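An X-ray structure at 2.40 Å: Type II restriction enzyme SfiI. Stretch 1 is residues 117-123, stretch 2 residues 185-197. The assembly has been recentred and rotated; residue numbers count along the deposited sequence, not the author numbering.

Stretch 1 (117-123) LPMDAEF
Stretch 2 (185-197) SLPHARLKQRYNP

Residues 117-123 approach residues 185-197 as a loop that becomes a strand at Ala-121, while the second stretch runs from a strand through a 3-10 segment at 189-190 into a helix at 192-195. The register is set by Met-119 and Ala-189, whose CA atoms lie 4.3 Å apart; together the stretches bury 524 Å².

The principal bump is Met-119, which loses 126 Å² to the other stretch. Its backbone is extended (phi/psi -137/158), its CA-to-CB bond points toward the partner, and chi1 58° (p), chi2 169° (t) and chi3 71° (p) curl the thioether into a hollow formed where the second stretch turns into its helix. Apolar contacts place CE 3.5 Å from Pro-187 CG and 4.2 Å from Leu-191 CB, while the same CE sits 3.1 Å from both Pro-187 O and His-188 O, a very snug fit against the backbone. SD lies 3.8 Å from Lys-192 CA, and at the mouth of the hollow Met-119 CB is 4.4 Å from Ala-189 CB.

The turn that lines the hollow carries its own hydrogen bonds: Leu-191 N donates to His-188 O (2.8 Å), Lys-192 N to Ala-189 O (2.9 Å), and Arg-190 N to His-188 ND1 (2.9 Å, N-H...acceptor angle 168°). Leu-191 occupies the N-cap position, and its O accepts from Tyr-195 N at 3.1 Å.

Pro-118 (phi/psi -70/-35, C-gamma exo) is a second, smaller bump. Its CG packs 3.6 Å from Leu-186 CB, with Leu-186 in chi1 -60° (m), chi2 -173° (t), and Pro-118 CB lies 3.6 Å from Pro-187 O. Pro-118 O in turn meets Ala-189 CB at 3.6 Å.

Polar contacts depend on Lys-192, which reaches back across the interface with chi1 to chi3 all t (179°, 164°, 177°) and chi4 49° (p). Its NZ donates to Asp-120 O and to Glu-122 OE1, both at 3.0 Å, the latter also a salt bridge, and to Asn-196 O in its own stretch at 2.8 Å. One ammonium thus joins a loop carbonyl, a strand carboxylate and the backbone just beyond the helix. The CA-to-CB bond of Glu-122 (chi1 61° p, chi2 -158° t, chi3 62°) points toward the other stretch, whereas that of Ala-121 points away, as alternation along a strand predicts. Glu-122 OE2 approaches Pro-197 O to 3.3 Å, but two acceptors make no hydrogen bond. Asn-196 is modelled only to CB, which lies 4.5 Å from Met-119 SD.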

ATOM      1  N   LEU D 117     -17.531  12.221 -21.312  1.00 31.95           N
ATOM      2  CA  LEU D 117     -17.034  13.218 -22.260  1.00 32.61           C
ATOM      3  C   LEU D 117     -16.325  14.358 -21.508  1.00 33.05           C
ATOM      4  O   LEU D 117     -16.946  15.084 -20.732  1.00 32.28           O
ATOM      5  CB  LEU D 117     -18.202  13.788 -23.078  1.00 33.96           C
ATOM      6  CG  LEU D 117     -17.971  14.193 -24.543  1.00 35.76           C
ATOM      7  CD1 LEU D 117     -19.009  15.241 -24.941  1.00 34.48           C
ATOM      8  CD2 LEU D 117     -16.577  14.760 -24.739  1.00 35.55           C
ATOM      9  N   PRO D 118     -15.010  14.527 -21.741  1.00 32.99           N
ATOM     10  CA  PRO D 118     -14.159  15.550 -21.117  1.00 33.42           C
ATOM     11  C   PRO D 118     -14.394  17.004 -21.545  1.00 33.36           C
ATOM     12  O   PRO D 118     -14.239  17.921 -20.737  1.00 32.80           O
ATOM     13  CB  PRO D 118     -12.742  15.083 -21.466  1.00 33.81           C
ATOM     14  CG  PRO D 118     -12.904  13.603 -21.712  1.00 33.36           C
ATOM     15  CD  PRO D 118     -14.187  13.564 -22.488  1.00 32.29           C
ATOM     16  N   MET D 119     -14.738  17.217 -22.812  1.00 33.16           N
ATOM     17  CA  MET D 119     -14.985  18.569 -23.317  1.00 34.59           C
ATOM     18  C   MET D 119     -16.226  18.628 -24.204  1.00 34.24           C
ATOM     19  O   MET D 119     -16.643  17.609 -24.752  1.00 34.20           O
ATOM     20  CB  MET D 119     -13.780  19.066 -24.120  1.00 34.48           C
ATOM     21  CG  MET D 119     -13.431  18.180 -25.298  1.00 35.06           C
ATOM     22  SD  MET D 119     -12.236  18.951 -26.387  1.00 38.26           S
ATOM     23  CE  MET D 119     -10.745  18.883 -25.367  1.00 37.15           C
ATOM     24  N   ASP D 120     -16.811  19.817 -24.349  1.00 33.87           N
ATOM     25  CA  ASP D 120     -17.991  19.978 -25.199  1.00 33.46           C
ATOM     26  C   ASP D 120     -17.655  19.490 -26.604  1.00 33.78           C
ATOM     27  O   ASP D 120     -16.594  19.811 -27.143  1.00 32.91           O
ATOM     28  CB  ASP D 120     -18.426  21.443 -25.273  1.00 32.08           C
ATOM     29  CG  ASP D 120     -18.736  22.032 -23.916  1.00 30.94           C
ATOM     30  OD1 ASP D 120     -19.168  21.284 -23.015  1.00 30.72           O
ATOM     31  OD2 ASP D 120     -18.560  23.256 -23.755  1.00 33.31           O
ATOM     32  N   ALA D 121     -18.562  18.724 -27.199  1.00 34.23           N
ATOM     33  CA  ALA D 121     -18.330  18.181 -28.531  1.00 35.65           C
ATOM     34  C   ALA D 121     -19.245  18.773 -29.591  1.00 36.95           C
ATOM     35  O   ALA D 121     -20.296  19.331 -29.285  1.00 37.12           O
ATOM     36  CB  ALA D 121     -18.490  16.670 -28.500  1.00 35.50           C
ATOM     37  N   GLU D 122     -18.826  18.636 -30.842  1.00 39.38           N
ATOM     38  CA  GLU D 122     -19.574  19.138 -31.991  1.00 41.85           C
ATOM     39  C   GLU D 122     -18.934  18.588 -33.264  1.00 42.84           C
ATOM     40  O   GLU D 122     -17.718  18.666 -33.447  1.00 43.16           O
ATOM     41  CB  GLU D 122     -19.556  20.669 -32.009  1.00 42.41           C
ATOM     42  CG  GLU D 122     -18.168  21.276 -32.129  1.00 43.95           C
ATOM     43  CD  GLU D 122     -18.107  22.704 -31.616  1.00 45.66           C
ATOM     44  OE1 GLU D 122     -18.359  22.911 -30.406  1.00 46.25           O
ATOM     45  OE2 GLU D 122     -17.806  23.617 -32.418  1.00 45.68           O
ATOM     46  N   PHE D 123     -19.756  18.017 -34.135  1.00 44.03           N
ATOM     47  CA  PHE D 123     -19.273  17.445 -35.384  1.00 44.76           C
ATOM     48  C   PHE D 123     -20.425  17.401 -36.381  1.00 46.52           C
ATOM     49  O   PHE D 123     -21.558  17.746 -36.041  1.00 47.69           O
ATOM     50  CB  PHE D 123     -18.730  16.035 -35.127  1.00 43.52           C
ATOM     51  CG  PHE D 123     -19.738  15.096 -34.523  1.00 42.77           C
ATOM     52  CD1 PHE D 123     -20.423  14.179 -35.318  1.00 43.42           C
ATOM     53  CD2 PHE D 123     -20.022  15.145 -33.162  1.00 42.61           C
ATOM     54  CE1 PHE D 123     -21.378  13.322 -34.765  1.00 42.76           C
ATOM     55  CE2 PHE D 123     -20.976  14.294 -32.597  1.00 42.25           C
ATOM     56  CZ  PHE D 123     -21.655  13.382 -33.402  1.00 42.00           C
ATOM     57  N   SER D 185      -6.025   9.061 -24.360  1.00 17.86           N
ATOM     58  CA  SER D 185      -5.948  10.216 -23.484  1.00 18.55           C
ATOM     59  C   SER D 185      -6.811  11.296 -24.123  1.00 20.09           C
ATOM     60  O   SER D 185      -6.473  11.827 -25.189  1.00 22.83           O
ATOM     61  CB  SER D 185      -4.492  10.694 -23.368  1.00 19.65           C
ATOM     62  OG  SER D 185      -4.385  11.881 -22.590  1.00 19.96           O
ATOM     63  N   LEU D 186      -7.936  11.612 -23.492  1.00 21.37           N
ATOM     64  CA  LEU D 186      -8.821  12.630 -24.026  1.00 20.32           C
ATOM     65  C   LEU D 186      -8.467  13.980 -23.442  1.00 21.13           C
ATOM     66  O   LEU D 186      -8.421  14.155 -22.224  1.00 21.33           O
ATOM     67  CB  LEU D 186     -10.278  12.290 -23.738  1.00 20.41           C
ATOM     68  CG  LEU D 186     -10.731  10.957 -24.342  1.00 24.39           C
ATOM     69  CD1 LEU D 186     -12.233  10.808 -24.154  1.00 23.74           C
ATOM     70  CD2 LEU D 186     -10.364  10.894 -25.821  1.00 23.91           C
ATOM     71  N   PRO D 187      -8.226  14.963 -24.315  1.00 20.52           N
ATOM     72  CA  PRO D 187      -7.866  16.312 -23.893  1.00 21.87           C
ATOM     73  C   PRO D 187      -8.839  16.996 -22.939  1.00 22.65           C
ATOM     74  O   PRO D 187     -10.062  16.930 -23.100  1.00 23.86           O
ATOM     75  CB  PRO D 187      -7.691  17.056 -25.221  1.00 21.92           C
ATOM     76  CG  PRO D 187      -8.581  16.300 -26.161  1.00 23.17           C
ATOM     77  CD  PRO D 187      -8.331  14.876 -25.782  1.00 22.68           C
ATOM     78  N   HIS D 188      -8.270  17.644 -21.930  1.00 21.21           N
ATOM     79  CA  HIS D 188      -9.044  18.364 -20.936  1.00 22.08           C
ATOM     80  C   HIS D 188      -9.870  19.464 -21.614  1.00 23.26           C
ATOM     81  O   HIS D 188      -9.514  19.963 -22.689  1.00 21.86           O
ATOM     82  CB  HIS D 188      -8.087  18.969 -19.903  1.00 21.56           C
ATOM     83  CG  HIS D 188      -8.772  19.660 -18.766  1.00 22.88           C
ATOM     84  ND1 HIS D 188      -9.312  20.922 -18.879  1.00 23.93           N
ATOM     85  CD2 HIS D 188      -8.992  19.269 -17.490  1.00 22.71           C
ATOM     86  CE1 HIS D 188      -9.834  21.281 -17.719  1.00 23.37           C
ATOM     87  NE2 HIS D 188      -9.653  20.295 -16.860  1.00 23.70           N
ATOM     88  N   ALA D 189     -10.978  19.831 -20.981  1.00 23.01           N
ATOM     89  CA  ALA D 189     -11.860  20.864 -21.501  1.00 23.88           C
ATOM     90  C   ALA D 189     -11.090  22.110 -21.962  1.00 23.50           C
ATOM     91  O   ALA D 189     -11.368  22.651 -23.029  1.00 24.29           O
ATOM     92  CB  ALA D 189     -12.887  21.245 -20.433  1.00 23.72           C
ATOM     93  N   ARG D 190     -10.126  22.555 -21.160  1.00 23.41           N
ATOM     94  CA  ARG D 190      -9.330  23.741 -21.487  1.00 24.47           C
ATOM     95  C   ARG D 190      -8.697  23.696 -22.870  1.00 25.56           C
ATOM     96  O   ARG D 190      -8.273  24.733 -23.391  1.00 26.10           O
ATOM     97  CB  ARG D 190      -8.202  23.944 -20.478  1.00 23.69           C
ATOM     98  CG  ARG D 190      -8.582  24.636 -19.185  1.00 23.36           C
ATOM     99  CD  ARG D 190      -7.305  24.957 -18.414  1.00 22.59           C
ATOM    100  NE  ARG D 190      -6.487  25.908 -19.153  1.00 19.74           N
ATOM    101  CZ  ARG D 190      -5.212  26.172 -18.896  1.00 23.16           C
ATOM    102  NH1 ARG D 190      -4.581  25.551 -17.909  1.00 23.91           N
ATOM    103  NH2 ARG D 190      -4.563  27.071 -19.625  1.00 22.00           N
ATOM    104  N   LEU D 191      -8.629  22.499 -23.448  1.00 24.89           N
ATOM    105  CA  LEU D 191      -8.014  22.293 -24.752  1.00 25.80           C
ATOM    106  C   LEU D 191      -8.998  22.220 -25.919  1.00 27.39           C
ATOM    107  O   LEU D 191      -8.626  21.809 -27.021  1.00 27.96           O
ATOM    108  CB  LEU D 191      -7.178  21.008 -24.714  1.00 24.68           C
ATOM    109  CG  LEU D 191      -6.041  21.010 -23.689  1.00 23.78           C
ATOM    110  CD1 LEU D 191      -5.495  19.603 -23.500  1.00 23.15           C
ATOM    111  CD2 LEU D 191      -4.955  21.962 -24.157  1.00 22.30           C
ATOM    112  N   LYS D 192     -10.242  22.626 -25.688  1.00 28.22           N
ATOM    113  CA  LYS D 192     -11.253  22.578 -26.740  1.00 30.33           C
ATOM    114  C   LYS D 192     -10.849  23.307 -28.019  1.00 29.89           C
ATOM    115  O   LYS D 192     -10.918  22.735 -29.103  1.00 29.46           O
ATOM    116  CB  LYS D 192     -12.591  23.131 -26.232  1.00 31.30           C
ATOM    117  CG  LYS D 192     -13.663  23.127 -27.301  1.00 32.19           C
ATOM    118  CD  LYS D 192     -15.053  23.309 -26.725  1.00 32.49           C
ATOM    119  CE  LYS D 192     -16.078  23.360 -27.847  1.00 33.09           C
ATOM    120  NZ  LYS D 192     -15.913  22.231 -28.815  1.00 31.16           N
ATOM    121  N   GLN D 193     -10.426  24.562 -27.894  1.00 30.27           N
ATOM    122  CA  GLN D 193     -10.027  25.345 -29.060  1.00 30.88           C
ATOM    123  C   GLN D 193      -9.001  24.605 -29.928  1.00 32.35           C
ATOM    124  O   GLN D 193      -9.016  24.725 -31.158  1.00 33.72           O
ATOM    125  CB  GLN D 193      -9.468  26.697 -28.615  1.00 29.66           C
ATOM    126  N   ARG D 194      -8.121  23.837 -29.287  1.00 30.73           N
ATOM    127  CA  ARG D 194      -7.094  23.083 -30.000  1.00 30.34           C
ATOM    128  C   ARG D 194      -7.580  21.800 -30.677  1.00 29.52           C
ATOM    129  O   ARG D 194      -7.127  21.475 -31.770  1.00 29.30           O
ATOM    130  CB  ARG D 194      -5.941  22.711 -29.056  1.00 31.06           C
ATOM    131  CG  ARG D 194      -5.030  23.854 -28.659  1.00 30.07           C
ATOM    132  CD  ARG D 194      -3.795  23.326 -27.930  1.00 29.50           C
ATOM    133  NE  ARG D 194      -2.862  24.395 -27.596  1.00 28.69           N
ATOM    134  CZ  ARG D 194      -1.710  24.217 -26.961  1.00 28.25           C
ATOM    135  NH1 ARG D 194      -1.336  23.002 -26.583  1.00 29.80           N
ATOM    136  NH2 ARG D 194      -0.931  25.255 -26.707  1.00 28.65           N
ATOM    137  N   TYR D 195      -8.489  21.073 -30.034  1.00 29.42           N
ATOM    138  CA  TYR D 195      -8.975  19.807 -30.590  1.00 30.77           C
ATOM    139  C   TYR D 195     -10.402  19.766 -31.168  1.00 32.05           C
ATOM    140  O   TYR D 195     -10.751  18.814 -31.864  1.00 31.45           O
ATOM    141  CB  TYR D 195      -8.828  18.691 -29.540  1.00 29.36           C
ATOM    142  CG  TYR D 195      -7.392  18.341 -29.198  1.00 26.84           C
ATOM    143  CD1 TYR D 195      -6.688  19.035 -28.209  1.00 25.53           C
ATOM    144  CD2 TYR D 195      -6.726  17.340 -29.896  1.00 26.18           C
ATOM    145  CE1 TYR D 195      -5.351  18.735 -27.929  1.00 23.00           C
ATOM    146  CE2 TYR D 195      -5.395  17.037 -29.630  1.00 25.88           C
ATOM    147  CZ  TYR D 195      -4.714  17.736 -28.650  1.00 23.73           C
ATOM    148  OH  TYR D 195      -3.392  17.433 -28.427  1.00 22.40           O
ATOM    149  N   ASN D 196     -11.228  20.767 -30.874  1.00 33.50           N
ATOM    150  CA  ASN D 196     -12.594  20.799 -31.406  1.00 35.98           C
ATOM    151  C   ASN D 196     -13.130  22.226 -31.526  1.00 36.81           C
ATOM    152  O   ASN D 196     -14.097  22.600 -30.852  1.00 36.10           O
ATOM    153  CB  ASN D 196     -13.533  19.963 -30.524  1.00 37.58           C
ATOM    154  N   PRO D 197     -12.506  23.044 -32.390  1.00 37.50           N
ATOM    155  CA  PRO D 197     -12.929  24.431 -32.591  1.00 38.48           C
ATOM    156  C   PRO D 197     -14.207  24.531 -33.426  1.00 40.09           C
ATOM    157  O   PRO D 197     -15.071  25.366 -33.151  1.00 40.33           O
ATOM    158  CB  PRO D 197     -11.724  25.053 -33.284  1.00 37.77           C
ATOM    159  CG  PRO D 197     -11.229  23.927 -34.130  1.00 38.12           C
ATOM    160  CD  PRO D 197     -11.308  22.738 -33.197  1.00 37.53           C
TER